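Local atomic coordinates of glycosyl hydrolase family 88 (Pedobacter heparinus, PDB entry 3WIW), a protein that removes unsaturated glucuronyl residues from heparin-derived saccharides, acting as a family 88 glycoside hydrolase built on an alpha6/alpha6-barrel. Residues V156-S161 and A202-K207; V171-L176 and S242-G247; G247-L252 and A306-V311; P290-D295 and A363-S368. One frame throughout, in Å; residues are numbered along the deposited sequence. Where two conformers were deposited one is given.

Contact 1: residues V156-S161 and A202-K207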
loop_
_atom_site.group_PDB
_atom_site.type_symbol
_atom_site.label_atom_id
_atom_site.label_comp_id
_atom_site.label_asym_id
_atom_site.label_seq_id
_atom_site.Cartn_x
_atom_site.Cartn_y
_atom_site.Cartn_z
ATOM N N VAL A 156 -14.772 -20.514 0.363
ATOM C CA VAL A 156 -13.401 -20.313 -0.086
ATOM C C VAL A 156 -12.475 -19.937 1.076
ATOM O O VAL A 156 -11.285 -20.296 1.086
ATOM C CB VAL A 156 -13.325 -19.229 -1.195
ATOM C CG1 VAL A 156 -11.870 -18.943 -1.621
ATOM C CG2 VAL A 156 -14.149 -19.665 -2.386
ATOM N N GLY A 157 -13.000 -19.186 2.037
ATOM C CA GLY A 157 -12.173 -18.616 3.085
ATOM C C GLY A 157 -11.412 -17.369 2.634
ATOM O O GLY A 157 -10.330 -17.088 3.151
ATOM N N ALA A 158 -11.961 -16.609 1.680
ATOM C CA ALA A 158 -11.277 -15.397 1.191
ATOM C C ALA A 158 -12.276 -14.416 0.594
ATOM O O ALA A 158 -13.385 -14.793 0.200
ATOM C CB ALA A 158 -10.207 -15.747 0.147
ATOM N N ILE A 159 -11.874 -13.148 0.559
ATOM C CA ILE A 159 -12.546 -12.099 -0.182
ATOM C C ILE A 159 -12.247 -12.257 -1.667
ATOM O O ILE A 159 -11.090 -12.452 -2.067
ATOM C CB ILE A 159 -12.040 -10.724 0.285
ATOM C CG1 ILE A 159 -12.456 -10.483 1.750
ATOM C CG2 ILE A 159 -12.541 -9.611 -0.656
ATOM C CD1 ILE A 159 -11.825 -9.265 2.361
ATOM N N ARG A 160 -13.299 -12.224 -2.487
ATOM C CA ARG A 160 -13.149 -12.180 -3.936
ATOM C C ARG A 160 -12.588 -10.818 -4.339
ATOM O O ARG A 160 -13.197 -9.784 -4.054
ATOM C CB ARG A 160 -14.505 -12.387 -4.604
ATOM C CG ARG A 160 -14.360 -12.570 -6.099
ATOM C CD ARG A 160 -15.680 -12.813 -6.738
ATOM N NE ARG A 160 -15.544 -12.880 -8.184
ATOM C CZ ARG A 160 -16.467 -13.377 -8.997
ATOM N NH1 ARG A 160 -17.592 -13.886 -8.502
ATOM N NH2 ARG A 160 -16.252 -13.363 -10.308
ATOM N N SER A 161 -11.448 -10.781 -5.021
ATOM C CA SER A 161 -10.837 -9.485 -5.328
ATOM C C SER A 161 -11.628 -8.706 -6.373
ATOM O O SER A 161 -11.898 -7.505 -6.185
ATOM C CB SER A 161 -9.391 -9.665 -5.780
ATOM O OG SER A 161 -8.635 -10.226 -4.736
ATOM N N ALA A 202 -6.357 -13.921 5.483
ATOM C CA ALA A 202 -4.909 -13.935 5.666
ATOM C C ALA A 202 -4.388 -15.369 5.815
ATOM O O ALA A 202 -3.309 -15.693 5.282
ATOM C CB ALA A 202 -4.509 -13.078 6.870
ATOM N N VAL A 203 -5.099 -16.211 6.548
ATOM C CA VAL A 203 -4.685 -17.608 6.708
ATOM C C VAL A 203 -4.758 -18.377 5.383
ATOM O O VAL A 203 -3.797 -19.055 4.988
ATOM C CB VAL A 203 -5.500 -18.312 7.821
ATOM C CG1 VAL A 203 -5.164 -19.792 7.863
ATOM C CG2 VAL A 203 -5.204 -17.664 9.180
ATOM N N THR A 204 -5.873 -18.242 4.665
ATOM C CA THR A 204 -6.037 -18.909 3.377
ATOM C C THR A 204 -4.921 -18.465 2.397
ATOM O O THR A 204 -4.316 -19.282 1.701
ATOM C CB THR A 204 -7.406 -18.534 2.806
ATOM O OG1 THR A 204 -8.422 -18.933 3.740
ATOM C CG2 THR A 204 -7.654 -19.188 1.444
ATOM N N THR A 205 -4.639 -17.170 2.357
ATOM C CA THR A 205 -3.644 -16.610 1.464
ATOM C C THR A 205 -2.258 -17.085 1.860
ATOM O O THR A 205 -1.396 -17.309 0.999
ATOM C CB THR A 205 -3.767 -15.080 1.483
ATOM O OG1 THR A 205 -5.052 -14.729 0.937
ATOM C CG2 THR A 205 -2.664 -14.437 0.648
ATOM N N MET A 206 -2.049 -17.268 3.156
ATOM C CA MET A 206 -0.751 -17.677 3.649
ATOM C C MET A 206 -0.400 -19.066 3.115
ATOM O O MET A 206 0.759 -19.345 2.768
ATOM C CB MET A 206 -0.762 -17.621 5.178
ATOM C CG MET A 206 0.585 -17.730 5.824
ATOM S SD MET A 206 0.630 -17.326 7.574
ATOM C CE MET A 206 1.737 -18.606 8.066
ATOM N N LYS A 207 -1.410 -19.930 3.041
ATOM C CA LYS A 207 -1.253 -21.249 2.457
ATOM C C LYS A 207 -1.081 -21.191 0.921
ATOM O O LYS A 207 -0.103 -21.694 0.367
ATOM C CB LYS A 207 -2.449 -22.120 2.815
ATOM C CG LYS A 207 -2.370 -23.501 2.227
ATOM C CD LYS A 207 -3.599 -24.319 2.576
ATOM C CE LYS A 207 -3.499 -25.712 1.975
ATOM N NZ LYS A 207 -4.749 -26.490 2.167
#

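Contact 2: residues V171-L176 and S242-G247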
loop_
_atom_site.group_PDB
_atom_site.type_symbol
_atom_site.label_atom_id
_atom_site.label_comp_id
_atom_site.label_asym_id
_atom_site.label_seq_id
_atom_site.Cartn_x
_atom_site.Cartn_y
_atom_site.Cartn_z
ATOM N N VAL A 171 -8.387 -14.165 -6.400
ATOM C CA VAL A 171 -7.892 -13.462 -5.208
ATOM C C VAL A 171 -6.462 -13.026 -5.495
ATOM O O VAL A 171 -5.608 -13.848 -5.860
ATOM C CB VAL A 171 -7.916 -14.391 -3.969
ATOM C CG1 VAL A 171 -7.381 -13.648 -2.728
ATOM C CG2 VAL A 171 -9.332 -14.882 -3.712
ATOM N N ILE A 172 -6.196 -11.735 -5.383
ATOM C CA ILE A 172 -4.854 -11.229 -5.651
ATOM C C ILE A 172 -4.101 -10.950 -4.354
ATOM O O ILE A 172 -4.719 -10.711 -3.316
ATOM C CB ILE A 172 -4.875 -9.985 -6.584
ATOM C CG1 ILE A 172 -5.463 -8.718 -5.921
ATOM C CG2 ILE A 172 -5.633 -10.328 -7.858
ATOM C CD1 ILE A 172 -5.556 -7.524 -6.900
ATOM N N ILE A 173 -2.774 -10.985 -4.412
ATOM C CA ILE A 173 -1.957 -10.761 -3.233
ATOM C C ILE A 173 -2.251 -9.368 -2.623
ATOM O O ILE A 173 -2.207 -9.195 -1.384
ATOM C CB ILE A 173 -0.449 -10.969 -3.568
ATOM C CG1 ILE A 173 0.382 -11.082 -2.295
ATOM C CG2 ILE A 173 0.106 -9.827 -4.451
ATOM C CD1 ILE A 173 0.190 -12.403 -1.525
ATOM N N ASP A 174 -2.546 -8.384 -3.485
ATOM C CA ASP A 174 -2.827 -7.009 -3.039
ATOM C C ASP A 174 -4.001 -6.973 -2.038
ATOM O O ASP A 174 -4.107 -6.044 -1.231
ATOM C CB ASP A 174 -3.181 -6.077 -4.208
ATOM C CG ASP A 174 -2.423 -6.363 -5.515
ATOM O OD1 ASP A 174 -2.245 -7.535 -5.923
ATOM O OD2 ASP A 174 -2.100 -5.369 -6.194
ATOM N N ASN A 175 -4.892 -7.963 -2.114
ATOM C CA ASN A 175 -6.087 -8.032 -1.263
ATOM C C ASN A 175 -5.681 -8.105 0.223
ATOM O O ASN A 175 -6.473 -7.703 1.085
ATOM C CB ASN A 175 -6.945 -9.232 -1.706
ATOM C CG ASN A 175 -8.445 -9.141 -1.350
ATOM O OD1 ASN A 175 -9.282 -9.585 -2.161
ATOM N ND2 ASN A 175 -8.791 -8.616 -0.167
ATOM N N LEU A 176 -4.472 -8.587 0.538
ATOM C CA LEU A 176 -4.014 -8.540 1.940
ATOM C C LEU A 176 -4.100 -7.125 2.515
ATOM O O LEU A 176 -4.386 -6.941 3.705
ATOM C CB LEU A 176 -2.590 -9.082 2.105
ATOM C CG LEU A 176 -2.446 -10.590 1.883
ATOM C CD1 LEU A 176 -0.968 -10.895 1.650
ATOM C CD2 LEU A 176 -2.996 -11.387 3.071
ATOM N N SER A 242 6.879 -15.981 -11.401
ATOM C CA SER A 242 7.779 -14.909 -10.990
ATOM C C SER A 242 7.398 -14.226 -9.671
ATOM O O SER A 242 6.315 -14.462 -9.088
ATOM C CB SER A 242 7.907 -13.853 -12.095
ATOM O OG SER A 242 6.793 -12.956 -12.096
ATOM N N ALA A 243 8.291 -13.341 -9.236
ATOM C CA ALA A 243 8.147 -12.588 -7.995
ATOM C C ALA A 243 7.978 -11.105 -8.336
ATOM O O ALA A 243 8.929 -10.317 -8.310
ATOM C CB ALA A 243 9.332 -12.839 -7.051
ATOM N N TRP A 244 6.750 -10.749 -8.684
ATOM C CA TRP A 244 6.405 -9.362 -8.976
ATOM C C TRP A 244 6.738 -8.520 -7.742
ATOM O O TRP A 244 6.289 -8.861 -6.647
ATOM C CB TRP A 244 4.912 -9.312 -9.344
ATOM C CG TRP A 244 4.334 -7.935 -9.455
ATOM C CD1 TRP A 244 4.827 -6.878 -10.162
ATOM C CD2 TRP A 244 3.123 -7.478 -8.823
ATOM N NE1 TRP A 244 3.978 -5.790 -10.022
ATOM C CE2 TRP A 244 2.938 -6.135 -9.192
ATOM C CE3 TRP A 244 2.164 -8.088 -7.994
ATOM C CZ2 TRP A 244 1.839 -5.378 -8.753
ATOM C CZ3 TRP A 244 1.097 -7.331 -7.531
ATOM C CH2 TRP A 244 0.948 -5.985 -7.910
ATOM N N ALA A 245 7.531 -7.454 -7.876
ATOM C CA ALA A 245 8.108 -6.833 -6.667
ATOM C C ALA A 245 7.055 -6.192 -5.768
ATOM O O ALA A 245 7.087 -6.392 -4.537
ATOM C CB ALA A 245 9.187 -5.826 -7.025
ATOM N N ARG A 246 6.130 -5.418 -6.333
ATOM C CA ARG A 246 5.113 -4.798 -5.499
ATOM C C ARG A 246 4.235 -5.869 -4.830
ATOM O O ARG A 246 3.831 -5.713 -3.688
ATOM C CB ARG A 246 4.312 -3.727 -6.252
ATOM C CG ARG A 246 3.329 -3.003 -5.339
ATOM C CD ARG A 246 2.788 -1.727 -5.967
ATOM N NE ARG A 246 1.997 -1.941 -7.182
ATOM C CZ ARG A 246 2.437 -1.704 -8.423
ATOM N NH1 ARG A 246 3.690 -1.311 -8.651
ATOM N NH2 ARG A 246 1.629 -1.905 -9.460
ATOM N N GLY A 247 3.996 -6.973 -5.519
ATOM C CA GLY A 247 3.292 -8.086 -4.905
ATOM C C GLY A 247 4.031 -8.670 -3.717
ATOM O O GLY A 247 3.408 -8.991 -2.700
HETATM O O HOH W 1 -0.838 -2.842 -6.982
#

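Contact 3: residues G247-L252 and A306-V311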
loop_
_atom_site.group_PDB
_atom_site.type_symbol
_atom_site.label_atom_id
_atom_site.label_comp_id
_atom_site.label_asym_id
_atom_site.label_seq_id
_atom_site.Cartn_x
_atom_site.Cartn_y
_atom_site.Cartn_z
ATOM N N GLY A 247 3.996 -6.973 -5.519
ATOM C CA GLY A 247 3.292 -8.086 -4.905
ATOM C C GLY A 247 4.031 -8.670 -3.717
ATOM O O GLY A 247 3.408 -8.991 -2.700
ATOM N N GLN A 248 5.347 -8.829 -3.837
ATOM C CA GLN A 248 6.116 -9.329 -2.697
ATOM C C GLN A 248 5.967 -8.353 -1.525
ATOM O O GLN A 248 5.812 -8.791 -0.370
ATOM C CB GLN A 248 7.602 -9.500 -3.033
ATOM C CG GLN A 248 7.914 -10.298 -4.306
ATOM C CD GLN A 248 7.104 -11.596 -4.412
ATOM O OE1 GLN A 248 7.293 -12.548 -3.644
ATOM N NE2 GLN A 248 6.208 -11.645 -5.391
ATOM N N ALA A 249 6.004 -7.053 -1.831
ATOM C CA ALA A 249 5.852 -5.997 -0.833
ATOM C C ALA A 249 4.469 -6.062 -0.172
ATOM O O ALA A 249 4.376 -5.981 1.056
ATOM C CB ALA A 249 6.050 -4.637 -1.462
ATOM N N TRP A 250 3.401 -6.223 -0.955
ATOM C CA TRP A 250 2.056 -6.318 -0.360
ATOM C C TRP A 250 1.982 -7.513 0.590
ATOM O O TRP A 250 1.327 -7.441 1.623
ATOM C CB TRP A 250 1.010 -6.531 -1.430
ATOM C CG TRP A 250 0.724 -5.443 -2.427
ATOM C CD1 TRP A 250 0.355 -5.671 -3.736
ATOM C CD2 TRP A 250 0.624 -4.011 -2.231
ATOM N NE1 TRP A 250 0.095 -4.488 -4.370
ATOM C CE2 TRP A 250 0.226 -3.454 -3.470
ATOM C CE3 TRP A 250 0.866 -3.141 -1.147
ATOM C CZ2 TRP A 250 0.006 -2.071 -3.655
ATOM C CZ3 TRP A 250 0.661 -1.752 -1.335
ATOM C CH2 TRP A 250 0.241 -1.239 -2.590
ATOM N N GLY A 251 2.633 -8.633 0.248
ATOM C CA GLY A 251 2.679 -9.792 1.129
ATOM C C GLY A 251 3.382 -9.482 2.439
ATOM O O GLY A 251 2.843 -9.765 3.518
ATOM N N LEU A 252 4.580 -8.906 2.354
ATOM C CA LEU A 252 5.321 -8.547 3.561
ATOM C C LEU A 252 4.476 -7.634 4.461
ATOM O O LEU A 252 4.333 -7.867 5.671
ATOM C CB LEU A 252 6.621 -7.841 3.186
ATOM C CG LEU A 252 7.441 -7.343 4.370
ATOM C CD1 LEU A 252 7.886 -8.490 5.294
ATOM C CD2 LEU A 252 8.648 -6.529 3.874
ATOM N N ALA A 306 9.860 2.158 -7.299
ATOM C CA ALA A 306 9.920 2.868 -6.029
ATOM C C ALA A 306 8.730 2.519 -5.128
ATOM O O ALA A 306 8.890 2.474 -3.911
ATOM C CB ALA A 306 9.989 4.369 -6.240
ATOM N N SER A 307 7.539 2.276 -5.691
ATOM C CA SER A 307 6.364 1.992 -4.865
ATOM C C SER A 307 6.598 0.727 -4.043
ATOM O O SER A 307 6.274 0.686 -2.850
ATOM C CB SER A 307 5.102 1.890 -5.728
ATOM O OG SER A 307 5.075 0.720 -6.524
ATOM N N ALA A 308 7.184 -0.302 -4.656
ATOM C CA ALA A 308 7.512 -1.525 -3.921
ATOM C C ALA A 308 8.491 -1.217 -2.786
ATOM O O ALA A 308 8.355 -1.758 -1.677
ATOM C CB ALA A 308 8.076 -2.591 -4.856
ATOM N N ALA A 309 9.525 -0.411 -3.073
ATOM C CA ALA A 309 10.499 -0.026 -2.042
ATOM C C ALA A 309 9.800 0.666 -0.878
ATOM O O ALA A 309 10.125 0.385 0.275
ATOM C CB ALA A 309 11.560 0.883 -2.604
ATOM N N ALA A 310 8.875 1.590 -1.163
ATOM C CA ALA A 310 8.226 2.351 -0.096
ATOM C C ALA A 310 7.372 1.431 0.788
ATOM O O ALA A 310 7.376 1.571 2.023
ATOM C CB ALA A 310 7.392 3.468 -0.684
ATOM N N VAL A 311 6.628 0.508 0.173
ATOM C CA VAL A 311 5.802 -0.448 0.904
ATOM C C VAL A 311 6.689 -1.331 1.774
ATOM O O VAL A 311 6.388 -1.558 2.949
ATOM C CB VAL A 311 4.917 -1.258 -0.062
ATOM C CG1 VAL A 311 4.179 -2.388 0.676
ATOM C CG2 VAL A 311 3.920 -0.343 -0.788
#

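Contact 4: residues P290-D295 and A363-S368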
loop_
_atom_site.group_PDB
_atom_site.type_symbol
_atom_site.label_atom_id
_atom_site.label_comp_id
_atom_site.label_asym_id
_atom_site.label_seq_id
_atom_site.Cartn_x
_atom_site.Cartn_y
_atom_site.Cartn_z
ATOM N N PRO A 290 13.751 -2.204 -5.377
ATOM C CA PRO A 290 13.656 -3.434 -6.185
ATOM C C PRO A 290 13.482 -3.218 -7.682
ATOM O O PRO A 290 12.913 -2.220 -8.123
ATOM C CB PRO A 290 12.391 -4.126 -5.631
ATOM C CG PRO A 290 12.275 -3.599 -4.221
ATOM C CD PRO A 290 12.727 -2.161 -4.312
ATOM N N LEU A 291 13.988 -4.164 -8.470
ATOM C CA LEU A 291 13.540 -4.294 -9.856
ATOM C C LEU A 291 12.030 -4.503 -9.871
ATOM O O LEU A 291 11.457 -5.018 -8.918
ATOM C CB LEU A 291 14.215 -5.501 -10.474
ATOM C CG LEU A 291 15.736 -5.593 -10.283
ATOM C CD1 LEU A 291 16.263 -6.882 -10.959
ATOM C CD2 LEU A 291 16.443 -4.320 -10.767
ATOM N N TRP A 292 11.367 -4.158 -10.967
ATOM C CA TRP A 292 9.914 -4.250 -10.954
ATOM C C TRP A 292 9.430 -5.699 -10.748
ATOM O O TRP A 292 8.348 -5.937 -10.202
ATOM C CB TRP A 292 9.335 -3.636 -12.235
ATOM C CG TRP A 292 9.617 -4.474 -13.435
ATOM C CD1 TRP A 292 10.778 -4.487 -14.180
ATOM C CD2 TRP A 292 8.761 -5.456 -14.017
ATOM N NE1 TRP A 292 10.683 -5.450 -15.175
ATOM C CE2 TRP A 292 9.449 -6.052 -15.094
ATOM C CE3 TRP A 292 7.468 -5.905 -13.713
ATOM C CZ2 TRP A 292 8.865 -7.055 -15.893
ATOM C CZ3 TRP A 292 6.889 -6.905 -14.505
ATOM C CH2 TRP A 292 7.597 -7.471 -15.570
ATOM N N ASP A 293 10.237 -6.670 -11.167
ATOM C CA ASP A 293 10.006 -8.078 -10.892
ATOM C C ASP A 293 11.372 -8.666 -10.562
ATOM O O ASP A 293 12.360 -8.423 -11.278
ATOM C CB ASP A 293 9.358 -8.781 -12.098
ATOM C CG ASP A 293 8.932 -10.219 -11.799
ATOM O OD1 ASP A 293 9.802 -11.075 -11.498
ATOM O OD2 ASP A 293 7.711 -10.522 -11.880
ATOM N N PHE A 294 11.449 -9.436 -9.473
ATOM C CA PHE A 294 12.732 -9.952 -9.005
ATOM C C PHE A 294 13.371 -10.955 -9.966
ATOM O O PHE A 294 14.567 -11.232 -9.851
ATOM C CB PHE A 294 12.586 -10.638 -7.639
ATOM C CG PHE A 294 12.480 -9.679 -6.461
ATOM C CD1 PHE A 294 11.288 -9.058 -6.111
ATOM C CD2 PHE A 294 13.594 -9.430 -5.672
ATOM C CE1 PHE A 294 11.226 -8.195 -5.013
ATOM C CE2 PHE A 294 13.536 -8.564 -4.578
ATOM C CZ PHE A 294 12.346 -7.944 -4.256
ATOM N N ASP A 295 12.592 -11.494 -10.913
ATOM C CA ASP A 295 13.073 -12.592 -11.749
ATOM C C ASP A 295 13.504 -12.198 -13.151
ATOM O O ASP A 295 13.828 -13.066 -13.966
ATOM C CB ASP A 295 12.072 -13.743 -11.757
ATOM C CG ASP A 295 11.915 -14.351 -10.381
ATOM O OD1 ASP A 295 12.886 -14.362 -9.604
ATOM O OD2 ASP A 295 10.821 -14.774 -10.039
ATOM N N ALA A 363 2.342 -1.310 -14.429
ATOM C CA ALA A 363 2.131 -2.621 -15.043
ATOM C C ALA A 363 2.957 -2.703 -16.317
ATOM O O ALA A 363 2.490 -2.364 -17.419
ATOM C CB ALA A 363 0.614 -2.883 -15.306
ATOM N N LEU A 364 4.193 -3.183 -16.187
ATOM C CA LEU A 364 5.156 -3.056 -17.281
ATOM C C LEU A 364 4.729 -3.826 -18.530
ATOM O O LEU A 364 4.856 -3.326 -19.649
ATOM C CB LEU A 364 6.540 -3.499 -16.818
ATOM C CG LEU A 364 7.660 -3.158 -17.789
ATOM C CD1 LEU A 364 8.833 -2.585 -16.999
ATOM C CD2 LEU A 364 8.059 -4.378 -18.555
ATOM N N LEU A 365 4.208 -5.039 -18.347
ATOM C CA LEU A 365 3.847 -5.853 -19.506
ATOM C C LEU A 365 2.613 -5.319 -20.228
ATOM O O LEU A 365 2.283 -5.785 -21.323
ATOM C CB LEU A 365 3.650 -7.323 -19.134
ATOM C CG LEU A 365 4.883 -8.071 -18.624
ATOM C CD1 LEU A 365 4.639 -9.586 -18.605
ATOM C CD2 LEU A 365 6.149 -7.768 -19.397
ATOM N N TYR A 366 1.932 -4.341 -19.634
ATOM C CA TYR A 366 0.775 -3.683 -20.244
ATOM C C TYR A 366 1.185 -2.329 -20.824
ATOM O O TYR A 366 0.328 -1.578 -21.313
ATOM C CB TYR A 366 -0.359 -3.517 -19.217
ATOM C CG TYR A 366 -0.942 -4.835 -18.735
ATOM C CD1 TYR A 366 -0.273 -5.611 -17.782
ATOM C CD2 TYR A 366 -2.170 -5.300 -19.218
ATOM C CE1 TYR A 366 -0.779 -6.820 -17.353
ATOM C CE2 TYR A 366 -2.697 -6.510 -18.768
ATOM C CZ TYR A 366 -1.999 -7.257 -17.828
ATOM O OH TYR A 366 -2.511 -8.460 -17.385
ATOM N N ASN A 367 2.489 -2.024 -20.791
ATOM C CA ASN A 367 2.978 -0.704 -21.186
ATOM C C ASN A 367 2.228 0.398 -20.439
ATOM O O ASN A 367 1.821 1.414 -21.021
ATOM C CB ASN A 367 2.862 -0.491 -22.704
ATOM C CG ASN A 367 3.597 0.743 -23.167
ATOM O OD1 ASN A 367 4.567 1.168 -22.528
ATOM N ND2 ASN A 367 3.132 1.348 -24.266
ATOM N N SER A 368 2.054 0.206 -19.134
ATOM C CA SER A 368 1.223 1.102 -18.345
ATOM C C SER A 368 2.004 1.650 -17.167
ATOM O O SER A 368 2.506 0.887 -16.329
ATOM C CB SER A 368 -0.008 0.352 -17.855
ATOM O OG SER A 368 -0.834 1.206 -17.093
#

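Contact 1: residues V156-S161 and A202-K207
The polar part of this contact is a single hydroxyl: OG1 of T204 lies 2.7 Å from the carbonyl O of G157. The same OG1 also has T200 O, one turn back on its own helix, within hydrogen-bonding distance, and so lies between two carbonyl oxygens. With OG1 beside the backbone N (chi1 -58°), the methyl is left anti to that N and turned to the loop.

That methyl supplies the van der Waals part. T204 CG2 rests against the carbonyl of V156, 3.8 Å from V156 O, and has CB of A158 only loosely near, at 4.5 Å. G157 has a positive phi (79°), and a side chain on it would run into T204 OG1. Together with A158 it faces N153, forming a G1 beta bulge. A valine at T204 would probably keep much of the methyl packing but leave G157 O without its hydroxyl partner.

The contact joins the small hairpin of strands 152-153 and 158-159 to helix 192-208. Beyond it, I159 packs on L179 and L182 of helix 175-188, while A202 reaches Y183 of that helix and F267 of helix 265-279.

Contact 2: residues V171-L176 and S242-G247
I173 lays its CG2 methyl over the backbone of G247, 3.7 Å from CA, and turns the same methyl to the rim of the W244 indole, 4.1 Å from CZ3. A chi1 of -166° carries CG1 away from the backbone N and leaves CG2 between N and the carbonyl carbon, directed to this corner. The absence of a side chain at G247 matters here: a CB would press on I173 CG2 and collide with W244 CE3.

D174 follows in the type I turn from I172 to N175 and meets the outer edge of the same indole. Its OD2 is 3.6 Å from W244 CH2 and its OD1 is 3.7 Å from CZ3. Because both oxygens lie at the ring edge, near its plane, they face aromatic C-H groups and not the pi cloud; the carboxylate and ring planes are 32° apart. W244, at the N-cap position of helix 245-262, also has CB of R246 and N of G247 over one face.

A water bridges the remaining polar distance, donating to D174 OD2 at 2.9 Å and accepting from R246 NE at 3.0 Å, in the guanidinium plane. H218 NE2 bonds D174 OD1, and W250 NE1 makes a weak hydrogen bond to OD2. R246 also bonds the carbonyls of V361 and G362.

Aromatic edge, imidazole, indole N-H and water are likely to limit how the carboxylate can turn. The water thus links D174, the predicted proton donor, to R246, a predicted substrate-binding arginine whose own charge is paired with D305 in a salt bridge.

Contact 3: residues G247-L252 and A306-V311
OG of S307 bonds both D305 OD1 and R246 NH1, and so ties together the starts of the two helices on which A249 and V311 meet. Their segments run nearly parallel, at 14°, with axes 8.6 Å apart. This is consistent with neighbouring inner helices of the alpha6/alpha6-barrel, helix 265-279 running between them in the chain.

Small residues allow the close approach. A249 points its CB at the other helix, where it lies 3.7 Å from the carbonyl O of A308, and the two alanine methyls are 4.5 Å apart.

V311 divides its two methyls between A249 and W250. CG1 packs 3.6 Å from A249 CB and equally near the A249 carbonyl O. V311 also touches Y380 of helix 375-392, and L252 carries the helix packing on to I312, A315 and L316.

The other branch serves W250, a predicted substrate-binding residue whose ring also meets F119 and whose NE1 makes a weak hydrogen bond to OD2 of D174, the predicted proton donor. The W250 side chain leaves its helix away from its neighbour, yet its six-membered ring swings back and crosses V311 at about a right angle, approached obliquely by V311 CG2, which stops 3.6 Å from W250 CZ3.

Contact 4: residues P290-D295 and A363-S368
The indole of W292 has L364 over one face and, toward the rim of the opposite face, CB of its own neighbour D293. L364 crosses it at about a right angle and makes a CH-pi contact: CD1 stands 3.8 Å from the centroid of the five-membered ring, only 7° off the normal. The second methyl, CD2, reaches W292 CZ2 at 3.9 Å, while CB lies over the rim of the six-membered ring. With chi1 at -169° the leucine extends away from its own backbone N and lays both methyls across the indole. L365 adds its CD2 at 4.1 Å from W292 CH2, an oblique approach at the far end of the ring.

Both backbones are tightly turned. D293 OD1 accepts from D295 N at 2.9 Å in an Asx turn, and A363 O takes Y366 N and S368 N from opposite faces of its plane. An alanine at W292 would probably leave L364 without its aromatic platform and open a gap between the two loops.

The loop linking helices 265-279 and 306-322 thus meets the one between strand 360-361 and helix 375-392. W292 O accepts a backbone hydrogen bond from A245 N at the start of helix 245-262, while P290 packs on A309 of helix 306-322 and F294 on Q248.

Overall arrangement
Contacts 2 and 3 form the buried centre of the set: they share G247 and helix 245-262, and their centres are about 9 Å apart. Contact 3 is apolar packing between the first turns of two barrel helices, close to the chain centre, whereas contact 2, at the predicted active site, mixes aromatic, charged and water-mediated interactions. Contact 1 is also buried though peripheral, and rests mainly on a hydroxyl and a carbonyl; it joins contact 2 where S161 OG bonds I172 N at 2.9 Å. Contact 4 is the most surface-lying, an aromatic-aliphatic meeting of two loops, linked to contact 2 by S242 OG and D293 OD2 at 2.6 Å. Contacts 1 and 4 do not touch, with centres about 25 Å apart.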